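Local coordinates for protein L-asparaginase 1 (Escherichia coli, PDB 6NXC) that catalyses the hydrolysis of L-asparagine to L-aspartate and ammonium as an allosterically activated homotetramer, at residues His109-Asp112 with Thr113-Tyr116; Ala118-Leu121 with Ser122-Glu126; Leu175-Gly178 with Asn179-Ala182; Lys183-Asp187 with Gly188-Phe192. The protein carries 1 engineered substitution. One frame throughout, in Å; residues are numbered along the deposited sequence.

Interaction 1 (His109-Asp112 with Thr113-Tyr116). With EDO (1,2-ethanediol), chain R.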
loop_
_atom_site.group_PDB
_atom_site.type_symbol
_atom_site.label_atom_id
_atom_site.label_comp_id
_atom_site.label_asym_id
_atom_site.label_seq_id
_atom_site.Cartn_x
_atom_site.Cartn_y
_atom_site.Cartn_z
ATOM N N HIS B 109 23.806 2.897 -12.932
ATOM C CA HIS B 109 23.163 2.378 -14.164
ATOM C C HIS B 109 21.918 3.236 -14.402
ATOM O O HIS B 109 21.348 3.726 -13.425
ATOM C CB HIS B 109 22.761 0.908 -13.936
ATOM C CG HIS B 109 22.447 0.085 -15.117
ATOM N ND1 HIS B 109 21.252 0.304 -15.822
ATOM C CD2 HIS B 109 23.096 -0.969 -15.735
ATOM C CE1 HIS B 109 21.187 -0.593 -16.826
ATOM N NE2 HIS B 109 22.265 -1.430 -16.751
ATOM N N GLY B 110 21.532 3.379 -15.640
ATOM C CA GLY B 110 20.258 4.044 -15.983
ATOM C C GLY B 110 19.106 3.248 -15.460
ATOM O O GLY B 110 19.207 1.974 -15.353
ATOM N N THR B 111 18.027 3.906 -15.079
ATOM C CA THR B 111 16.883 3.152 -14.491
ATOM C C THR B 111 16.163 2.300 -15.562
ATOM O O THR B 111 15.606 1.227 -15.213
ATOM C CB THR B 111 15.895 4.095 -13.774
ATOM O OG1 THR B 111 15.457 5.028 -14.787
ATOM C CG2 THR B 111 16.590 4.709 -12.574
ATOM N N ASP B 112 16.177 2.665 -16.835
ATOM C CA ASP B 112 15.238 2.038 -17.805
ATOM C C ASP B 112 15.466 0.536 -17.896
ATOM O O ASP B 112 14.473 -0.220 -18.026
ATOM C CB ASP B 112 15.318 2.708 -19.175
ATOM C CG ASP B 112 14.493 3.980 -19.312
ATOM O OD1 ASP B 112 13.781 4.345 -18.402
ATOM O OD2 ASP B 112 14.655 4.602 -20.344
ATOM N N THR B 113 16.709 0.057 -17.834
ATOM C CA THR B 113 16.979 -1.396 -18.005
ATOM C C THR B 113 17.771 -1.904 -16.806
ATOM O O THR B 113 18.316 -3.001 -16.881
ATOM C CB THR B 113 17.602 -1.728 -19.353
ATOM O OG1 THR B 113 18.969 -1.246 -19.354
ATOM C CG2 THR B 113 16.824 -1.153 -20.507
ATOM N N MET B 114 17.751 -1.206 -15.720
ATOM C CA MET B 114 18.507 -1.637 -14.495
ATOM C C MET B 114 18.054 -3.027 -14.025
ATOM O O MET B 114 18.916 -3.771 -13.579
ATOM C CB MET B 114 18.201 -0.718 -13.325
ATOM C CG MET B 114 19.269 -0.794 -12.295
ATOM S SD MET B 114 18.833 0.308 -10.831
ATOM C CE MET B 114 19.023 1.842 -11.567
ATOM N N ALA B 115 16.756 -3.321 -14.109
ATOM C CA ALA B 115 16.312 -4.635 -13.646
ATOM C C ALA B 115 16.813 -5.730 -14.593
ATOM O O ALA B 115 16.986 -6.898 -14.085
ATOM C CB ALA B 115 14.826 -4.629 -13.431
ATOM N N TYR B 116 16.929 -5.467 -15.907
ATOM C CA TYR B 116 17.465 -6.473 -16.821
ATOM C C TYR B 116 18.924 -6.737 -16.427
ATOM O O TYR B 116 19.360 -7.911 -16.375
ATOM C CB TYR B 116 17.289 -6.139 -18.294
ATOM C CG TYR B 116 15.856 -5.957 -18.773
ATOM C CD1 TYR B 116 15.219 -4.778 -18.626
ATOM C CD2 TYR B 116 15.164 -6.967 -19.434
ATOM C CE1 TYR B 116 13.931 -4.555 -19.121
ATOM C CE2 TYR B 116 13.888 -6.771 -19.930
ATOM C CZ TYR B 116 13.297 -5.541 -19.841
ATOM O OH TYR B 116 12.005 -5.326 -20.284
HETATM C C1 EDO R . 12.070 7.718 -16.216
HETATM O O1 EDO R . 11.393 6.530 -15.886
HETATM C C2 EDO R . 13.029 7.666 -17.388
HETATM O O2 EDO R . 12.639 6.838 -18.556
HETATM O O HOH W 1 14.673 -1.869 -15.377
#
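A local contact at the start of helix 114-124 sets His-109 against Thr-113 and Met-114, just after strand 104-108. A type I turn runs from Thr-111 to Met-114, whose N donates to Thr-111 O at 3.3 Å. A water bridges Thr-111 O and Ala-115 N, donating to the first and accepting from the second at 2.8 Å. Two bonds fix the rotation of the His-109 ring: ND1 donates to Gly-110 O at 2.7 Å, nearly straight, on a carbonyl lone pair and within the ring plane, and NE2 bonds Thr-117 OG1. With CG anti to the backbone N (chi1 -164°), the ring packs beside the start of the helix, and its edge atom CE1 meets Thr-113 OG1 at 3.4 Å. That hydroxyl is bound to Ser-80 O. This loop is part of the substrate site of the asparaginase fold, where Thr-111 and Asp-112 bind L-asparagine; here their backbone N atoms bond a citrate instead. Met-114 suits the buried side, its flexible chain bending at the sulfur to lay CE 3.5 Å from His-109 O and 3.9 Å from Thr-111 CG2. Asp-112 OD1 accepts from ethanediol O2 and forms a salt bridge with Lys-183, while OD2 bonds Asn-266 of the second subunit.

Interaction 2 (Ala118-Leu121 with Ser122-Glu126)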
loop_
_atom_site.group_PDB
_atom_site.type_symbol
_atom_site.label_atom_id
_atom_site.label_comp_id
_atom_site.label_asym_id
_atom_site.label_seq_id
_atom_site.Cartn_x
_atom_site.Cartn_y
_atom_site.Cartn_z
ATOM N N ALA B 118 20.529 -6.330 -13.538
ATOM C CA ALA B 118 20.650 -7.017 -12.258
ATOM C C ALA B 118 20.299 -8.461 -12.465
ATOM O O ALA B 118 20.951 -9.366 -11.855
ATOM C CB ALA B 118 19.750 -6.331 -11.247
ATOM N N SER B 119 19.250 -8.741 -13.180
ATOM C CA SER B 119 18.807 -10.130 -13.457
ATOM C C SER B 119 19.924 -10.878 -14.223
ATOM O O SER B 119 20.314 -12.012 -13.812
ATOM C CB SER B 119 17.514 -10.115 -14.263
ATOM O OG SER B 119 16.488 -9.528 -13.444
ATOM N N ALA B 120 20.477 -10.302 -15.249
ATOM C CA ALA B 120 21.554 -10.993 -16.012
ATOM C C ALA B 120 22.746 -11.301 -15.128
ATOM O O ALA B 120 23.252 -12.459 -15.193
ATOM C CB ALA B 120 21.944 -10.208 -17.185
ATOM N N LEU B 121 23.208 -10.332 -14.360
ATOM C CA LEU B 121 24.405 -10.546 -13.530
ATOM C C LEU B 121 24.147 -11.697 -12.579
ATOM O O LEU B 121 25.078 -12.451 -12.247
ATOM C CB LEU B 121 24.834 -9.274 -12.783
ATOM C CG LEU B 121 25.313 -8.173 -13.705
ATOM C CD1 LEU B 121 25.559 -6.935 -12.883
ATOM C CD2 LEU B 121 26.596 -8.602 -14.468
ATOM N N SER B 122 22.920 -11.845 -12.045
ATOM C CA SER B 122 22.589 -12.900 -11.104
ATOM C C SER B 122 22.917 -14.300 -11.653
ATOM O O SER B 122 23.390 -15.156 -10.923
ATOM C CB SER B 122 21.174 -12.864 -10.561
ATOM O OG SER B 122 20.217 -13.302 -11.480
ATOM N N PHE B 123 22.542 -14.587 -12.877
ATOM C CA PHE B 123 22.817 -15.866 -13.567
ATOM C C PHE B 123 24.260 -15.990 -13.983
ATOM O O PHE B 123 24.783 -17.088 -13.825
ATOM C CB PHE B 123 21.904 -15.975 -14.795
ATOM C CG PHE B 123 20.465 -15.954 -14.377
ATOM C CD1 PHE B 123 19.933 -17.003 -13.686
ATOM C CD2 PHE B 123 19.623 -14.908 -14.734
ATOM C CE1 PHE B 123 18.600 -16.991 -13.300
ATOM C CE2 PHE B 123 18.299 -14.908 -14.387
ATOM C CZ PHE B 123 17.796 -15.935 -13.642
ATOM N N MET B 124 24.931 -14.878 -14.326
ATOM C CA MET B 124 26.296 -14.954 -14.912
ATOM C C MET B 124 27.312 -15.203 -13.772
ATOM O O MET B 124 28.320 -15.898 -14.008
ATOM C CB MET B 124 26.642 -13.627 -15.625
ATOM C CG MET B 124 25.842 -13.472 -16.850
ATOM S SD MET B 124 26.089 -11.828 -17.496
ATOM C CE MET B 124 27.616 -12.242 -18.302
ATOM N N LEU B 125 27.094 -14.623 -12.582
ATOM C CA LEU B 125 28.141 -14.587 -11.531
ATOM C C LEU B 125 27.947 -15.834 -10.636
ATOM O O LEU B 125 27.234 -15.770 -9.598
ATOM C CB LEU B 125 28.044 -13.300 -10.706
ATOM C CG LEU B 125 28.195 -12.000 -11.459
ATOM C CD1 LEU B 125 28.198 -10.756 -10.566
ATOM C CD2 LEU B 125 29.485 -11.996 -12.205
ATOM N N GLU B 126 28.686 -16.899 -10.846
ATOM C CA GLU B 126 28.563 -18.129 -10.006
ATOM C C GLU B 126 29.651 -18.068 -8.924
ATOM O O GLU B 126 30.713 -17.462 -9.201
ATOM C CB GLU B 126 28.764 -19.364 -10.921
ATOM C CG GLU B 126 29.049 -20.670 -10.152
ATOM C CD GLU B 126 29.380 -21.912 -10.983
ATOM O OE1 GLU B 126 29.295 -23.050 -10.431
ATOM O OE2 GLU B 126 29.737 -21.753 -12.164
#
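Ser-122 turns its OG into the position between its own backbone N and carbonyl carbon (chi1 75°), which folds the hydroxyl back along the helix onto Ser-119 O, 2.7 Å away. The donor sits only 15° from the carbonyl plane. Serine suits a buried helix face here, being small and able to spend its proton on a carbonyl one turn back while OG accepts from Asn-179 ND2. Replaced by alanine, the position is likely to leave Asn-179 ND2 short of this acceptor and Ser-119 O without its hydroxyl donor. Phe-123, with CG beside the backbone N (chi1 -61°), brings CD2 obliquely to the same Ser-119 O, 3.1 Å away; one face of the ring carries Ser-122 OG off-centre, and Thr-327 and Tyr-331 of helix 322-333 pack against the ring. On another flank, Met-124 brings SD to 4.5 Å from both Ala-120 CB and Leu-121 CD2, where Ala-92 of helix 85-98 also packs. Ala-120, with no more than a methyl, lets that long chain lie close. Leu-125 lays CD1 4.3 Å from Leu-121 CB, and its N donates to Leu-121 O at 3.0 Å. The i to i+4 bonds Ser-122 to Ala-118 and Met-124 to Ala-120 precede it. These are the closing turns of an alpha-helix, from which Leu-125 departs into the short strand 125-126, paired antiparallel with strand 223-224.

Interaction 3 (Leu175-Gly178 with Asn179-Ala182); sequences LYRG and NRTA. Engineered in segment 179-182: Ala-182 (natural residue Thr).
Gly-178 O is gripped twice by Thr-181, by OG1 at 2.8 Å and by the backbone N at 3.2 Å. Both donors come from the same face of the carbonyl plane, the hydroxyl tilted 23° from it and the N-H much higher above it. Threonine suits the place by carrying both a donor and a methyl: with OG1 between the backbone N and carbonyl carbon (chi1 61°), CG2 meets Tyr-176 CB at 3.3 Å, approaching the ring obliquely. One residue earlier Arg-180 N donates to Arg-177 O at 3.0 Å. Together these backbone bonds make a short 3-10 turn, by which the chain leaves strand 174-177 of the large mixed sheet and heads for Ala-182. That residue, an engineered replacement of the natural threonine, touches the asparagine in the allosteric pocket. The side chains of Arg-177 and Arg-180 run side by side in the same direction, with Arg-177 CD 3.9 Å from Arg-180 CG and the guanidinium planes 38° apart. Their like charges are probably balanced separately, by Glu-166 for Arg-177 and Asp-319 for Arg-180, while both also donate to Gly-352 O. Asn-179 lies alongside too, its OD1 3.2 Å from Arg-177 CD and its amide plane steeply turned from the guanidinium. Besides its bond to Ser-122 OG, ND2 also donates to Arg-351 O, which probably helps fix the rotation of the amide.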
loop_
_atom_site.group_PDB
_atom_site.type_symbol
_atom_site.label_atom_id
_atom_site.label_comp_id
_atom_site.label_asym_id
_atom_site.label_seq_id
_atom_site.Cartn_x
_atom_site.Cartn_y
_atom_site.Cartn_z
ATOM N N LEU B 175 16.371 -2.559 -0.467
ATOM C CA LEU B 175 17.209 -3.474 -1.218
ATOM C C LEU B 175 16.367 -4.637 -1.696
ATOM O O LEU B 175 15.851 -5.387 -0.826
ATOM C CB LEU B 175 18.369 -3.939 -0.363
ATOM C CG LEU B 175 19.490 -4.690 -1.084
ATOM C CD1 LEU B 175 20.295 -3.826 -1.989
ATOM C CD2 LEU B 175 20.313 -5.514 -0.105
ATOM N N TYR B 176 16.406 -4.892 -3.014
ATOM C CA TYR B 176 15.632 -5.963 -3.661
ATOM C C TYR B 176 16.579 -7.045 -4.198
ATOM O O TYR B 176 17.702 -6.714 -4.625
ATOM C CB TYR B 176 14.805 -5.400 -4.798
ATOM C CG TYR B 176 13.832 -4.322 -4.389
ATOM C CD1 TYR B 176 12.625 -4.595 -3.777
ATOM C CD2 TYR B 176 14.110 -2.999 -4.630
ATOM C CE1 TYR B 176 11.727 -3.584 -3.464
ATOM C CE2 TYR B 176 13.258 -1.965 -4.260
ATOM C CZ TYR B 176 12.009 -2.269 -3.755
ATOM O OH TYR B 176 11.171 -1.242 -3.377
ATOM N N ARG B 177 16.073 -8.276 -4.238
ATOM C CA ARG B 177 16.769 -9.309 -5.042
ATOM C C ARG B 177 16.722 -8.897 -6.508
ATOM O O ARG B 177 15.653 -8.643 -7.030
ATOM C CB ARG B 177 16.121 -10.654 -4.806
ATOM C CG ARG B 177 16.809 -11.733 -5.600
ATOM C CD ARG B 177 16.354 -13.174 -5.315
ATOM N NE ARG B 177 16.849 -13.549 -3.960
ATOM C CZ ARG B 177 16.287 -14.409 -3.151
ATOM N NH1 ARG B 177 15.249 -15.106 -3.552
ATOM N NH2 ARG B 177 16.796 -14.577 -1.926
ATOM N N GLY B 178 17.860 -8.769 -7.161
ATOM C CA GLY B 178 17.938 -8.263 -8.559
ATOM C C GLY B 178 17.029 -8.974 -9.519
ATOM O O GLY B 178 16.359 -8.237 -10.303
ATOM N N ASN B 179 17.028 -10.321 -9.470
ATOM C CA ASN B 179 16.292 -11.134 -10.458
ATOM C C ASN B 179 14.827 -11.218 -10.080
ATOM O O ASN B 179 14.127 -12.070 -10.723
ATOM C CB ASN B 179 16.951 -12.474 -10.722
ATOM C CG ASN B 179 17.128 -13.279 -9.447
ATOM O OD1 ASN B 179 16.246 -13.205 -8.550
ATOM N ND2 ASN B 179 18.052 -14.260 -9.512
ATOM N N ARG B 180 14.365 -10.439 -9.070
ATOM C CA ARG B 180 12.927 -10.336 -8.787
ATOM C C ARG B 180 12.365 -8.958 -9.089
ATOM O O ARG B 180 11.208 -8.756 -8.816
ATOM C CB ARG B 180 12.748 -10.673 -7.294
ATOM C CG ARG B 180 13.044 -12.121 -7.003
ATOM C CD ARG B 180 11.913 -13.048 -7.538
ATOM N NE ARG B 180 11.960 -14.310 -6.847
ATOM C CZ ARG B 180 10.904 -15.066 -6.635
ATOM N NH1 ARG B 180 10.982 -16.147 -5.900
ATOM N NH2 ARG B 180 9.734 -14.710 -7.137
ATOM N N THR B 181 13.219 -8.037 -9.541
ATOM C CA THR B 181 12.818 -6.626 -9.689
ATOM C C THR B 181 12.282 -6.308 -11.072
ATOM O O THR B 181 12.603 -7.001 -12.099
ATOM C CB THR B 181 13.917 -5.615 -9.455
ATOM O OG1 THR B 181 14.958 -5.826 -10.403
ATOM C CG2 THR B 181 14.437 -5.682 -8.067
ATOM N N ALA B 182 11.499 -5.237 -11.108
ATOM C CA ALA B 182 11.011 -4.677 -12.401
ATOM C C ALA B 182 10.826 -3.180 -12.141
ATOM O O ALA B 182 10.457 -2.793 -10.974
ATOM C CB ALA B 182 9.734 -5.306 -12.855
#

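Interaction 4 (Lys183-Asp187 with Gly188-Phe192); sequences KAHAD and GFDAF. With EDO (1,2-ethanediol), chain R.
Lys-183 lies with its aliphatic stem against the ring of Phe-192, CG over one face and CB 3.7 Å from CE1. The two form an antiparallel non-hydrogen-bonded pair where the loop 184-191 begins and ends, and both side chains sit on the same face of this small ribbon. CG of Lys-183 is anti to its backbone N (chi1 -171°), and the chain beyond is fully extended, carrying NZ past the ring to Thr-111 OG1. An ethanediol, probably from the crystallisation liquor, bridges there as well: NZ donates to its O1 at 2.6 Å, and O1 in turn donates to Ala-186 O. Phenylalanine suits this buried position, its ring also meeting Phe-171 edge-to-face. Without the ring, as with an alanine, the Lys-183 stem is likely to lose its backing, opening a gap and leaving that chain freer to turn. On the other side of the loop His-185 and Asp-190 cross with ring and carboxylate planes nearly parallel, 13° apart. His-185 CD2 comes edge-on to Asp-190 O at 3.2 Å, whereas ND1 is turned to Ser-295 of the second subunit. Between these pairs Ala-191 O takes two N-H donors, Ala-184 N at 2.7 Å, nearly along the C=O axis, and His-185 N at 3.0 Å. Gly-188 stands where a side chain would collide with Asp-190 OD1. The chemistry implies a backbone-pinned loop that delivers one lysine amine to the substrate-binding residues Thr-111 and Asp-112, while His-185 and Asp-187 bond the neighbouring subunit.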
loop_
_atom_site.group_PDB
_atom_site.type_symbol
_atom_site.label_atom_id
_atom_site.label_comp_id
_atom_site.label_asym_id
_atom_site.label_seq_id
_atom_site.Cartn_x
_atom_site.Cartn_y
_atom_site.Cartn_z
ATOM N N LYS B 183 11.057 -2.369 -13.152
ATOM C CA LYS B 183 10.752 -0.931 -13.038
ATOM C C LYS B 183 9.249 -0.815 -13.171
ATOM O O LYS B 183 8.819 -0.842 -14.279
ATOM C CB LYS B 183 11.406 -0.037 -14.083
ATOM C CG LYS B 183 11.263 1.450 -13.850
ATOM C CD LYS B 183 12.177 2.224 -14.821
ATOM C CE LYS B 183 11.964 3.707 -14.766
ATOM N NZ LYS B 183 12.909 4.435 -15.669
ATOM N N ALA B 184 8.549 -0.491 -12.111
ATOM C CA ALA B 184 7.071 -0.541 -12.086
ATOM C C ALA B 184 6.508 0.873 -12.167
ATOM O O ALA B 184 5.340 1.029 -12.554
ATOM C CB ALA B 184 6.620 -1.257 -10.846
ATOM N N HIS B 185 7.218 1.913 -11.704
ATOM C CA HIS B 185 6.642 3.274 -11.601
ATOM C C HIS B 185 7.549 4.202 -12.398
ATOM O O HIS B 185 8.537 4.598 -11.822
ATOM C CB HIS B 185 6.427 3.686 -10.104
ATOM C CG HIS B 185 5.603 2.690 -9.352
ATOM N ND1 HIS B 185 4.290 2.383 -9.711
ATOM C CD2 HIS B 185 5.952 1.821 -8.379
ATOM C CE1 HIS B 185 3.836 1.393 -8.961
ATOM N NE2 HIS B 185 4.830 1.032 -8.081
ATOM N N ALA B 186 7.167 4.648 -13.606
ATOM C CA ALA B 186 8.135 5.345 -14.474
ATOM C C ALA B 186 8.433 6.721 -13.901
ATOM O O ALA B 186 9.516 7.222 -14.201
ATOM C CB ALA B 186 7.554 5.477 -15.851
ATOM N N ASP B 187 7.475 7.342 -13.191
ATOM C CA ASP B 187 7.616 8.749 -12.789
ATOM C C ASP B 187 7.990 8.863 -11.292
ATOM O O ASP B 187 8.340 9.957 -10.828
ATOM C CB ASP B 187 6.402 9.559 -13.161
ATOM C CG ASP B 187 6.345 9.802 -14.670
ATOM O OD1 ASP B 187 7.148 10.666 -15.178
ATOM O OD2 ASP B 187 5.572 9.071 -15.333
ATOM N N GLY B 188 8.033 7.768 -10.588
ATOM C CA GLY B 188 8.114 7.783 -9.118
ATOM C C GLY B 188 9.514 7.699 -8.632
ATOM O O GLY B 188 10.306 7.034 -9.225
ATOM N N PHE B 189 9.791 8.215 -7.462
ATOM C CA PHE B 189 11.046 7.836 -6.820
ATOM C C PHE B 189 11.062 6.356 -6.402
ATOM O O PHE B 189 12.134 5.863 -6.173
ATOM C CB PHE B 189 11.305 8.737 -5.628
ATOM C CG PHE B 189 11.658 10.154 -5.968
ATOM C CD1 PHE B 189 12.768 10.432 -6.770
ATOM C CD2 PHE B 189 10.860 11.220 -5.638
ATOM C CE1 PHE B 189 13.112 11.735 -7.103
ATOM C CE2 PHE B 189 11.196 12.513 -5.984
ATOM C CZ PHE B 189 12.294 12.791 -6.715
ATOM N N ASP B 190 9.921 5.786 -6.011
ATOM C CA ASP B 190 9.824 4.284 -5.780
ATOM C C ASP B 190 9.711 3.594 -7.150
ATOM O O ASP B 190 8.755 2.904 -7.393
ATOM C CB ASP B 190 8.574 4.029 -4.914
ATOM C CG ASP B 190 7.263 4.506 -5.553
ATOM O OD1 ASP B 190 7.276 5.406 -6.458
ATOM O OD2 ASP B 190 6.203 3.958 -5.210
ATOM N N ALA B 191 10.655 3.741 -8.049
ATOM C CA ALA B 191 10.504 3.303 -9.455
ATOM C C ALA B 191 10.391 1.791 -9.521
ATOM O O ALA B 191 9.814 1.231 -10.431
ATOM C CB ALA B 191 11.746 3.801 -10.146
ATOM N N PHE B 192 11.093 1.104 -8.599
ATOM C CA PHE B 192 11.260 -0.376 -8.759
ATOM C C PHE B 192 10.306 -1.097 -7.792
ATOM O O PHE B 192 10.177 -0.676 -6.639
ATOM C CB PHE B 192 12.718 -0.733 -8.525
ATOM C CG PHE B 192 13.593 -0.300 -9.687
ATOM C CD1 PHE B 192 13.607 -1.046 -10.832
ATOM C CD2 PHE B 192 14.243 0.899 -9.661
ATOM C CE1 PHE B 192 14.344 -0.689 -11.956
ATOM C CE2 PHE B 192 14.894 1.323 -10.806
ATOM C CZ PHE B 192 14.904 0.556 -11.953
HETATM C C1 EDO R . 12.070 7.718 -16.216
HETATM O O1 EDO R . 11.393 6.530 -15.886
HETATM C C2 EDO R . 13.029 7.666 -17.388
HETATM O O2 EDO R . 12.639 6.838 -18.556
#

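How the interactions relate
The four contacts follow one another along the chain; none encloses or crosses another. Interaction 1 turns strand 104-108 into helix 114-124, and interaction 2 ends that helix. Interaction 3 then leaves strand 174-177, and interaction 4 closes the loop between strands 182-183 and 192-193. Folding brings the later pair back onto the earlier one. Ala-115 of interaction 1 packs on Thr-181 of interaction 3, and Ser-122 of interaction 2 meets Asn-179, joining helix to turn. Lys-183 of interaction 4 reaches Thr-111 and Asp-112 of interaction 1, and Phe-192 packs on Met-114 and on Ala-182, linking the substrate loop with the allosteric pocket's edge. Interactions 2 and 4 do not touch.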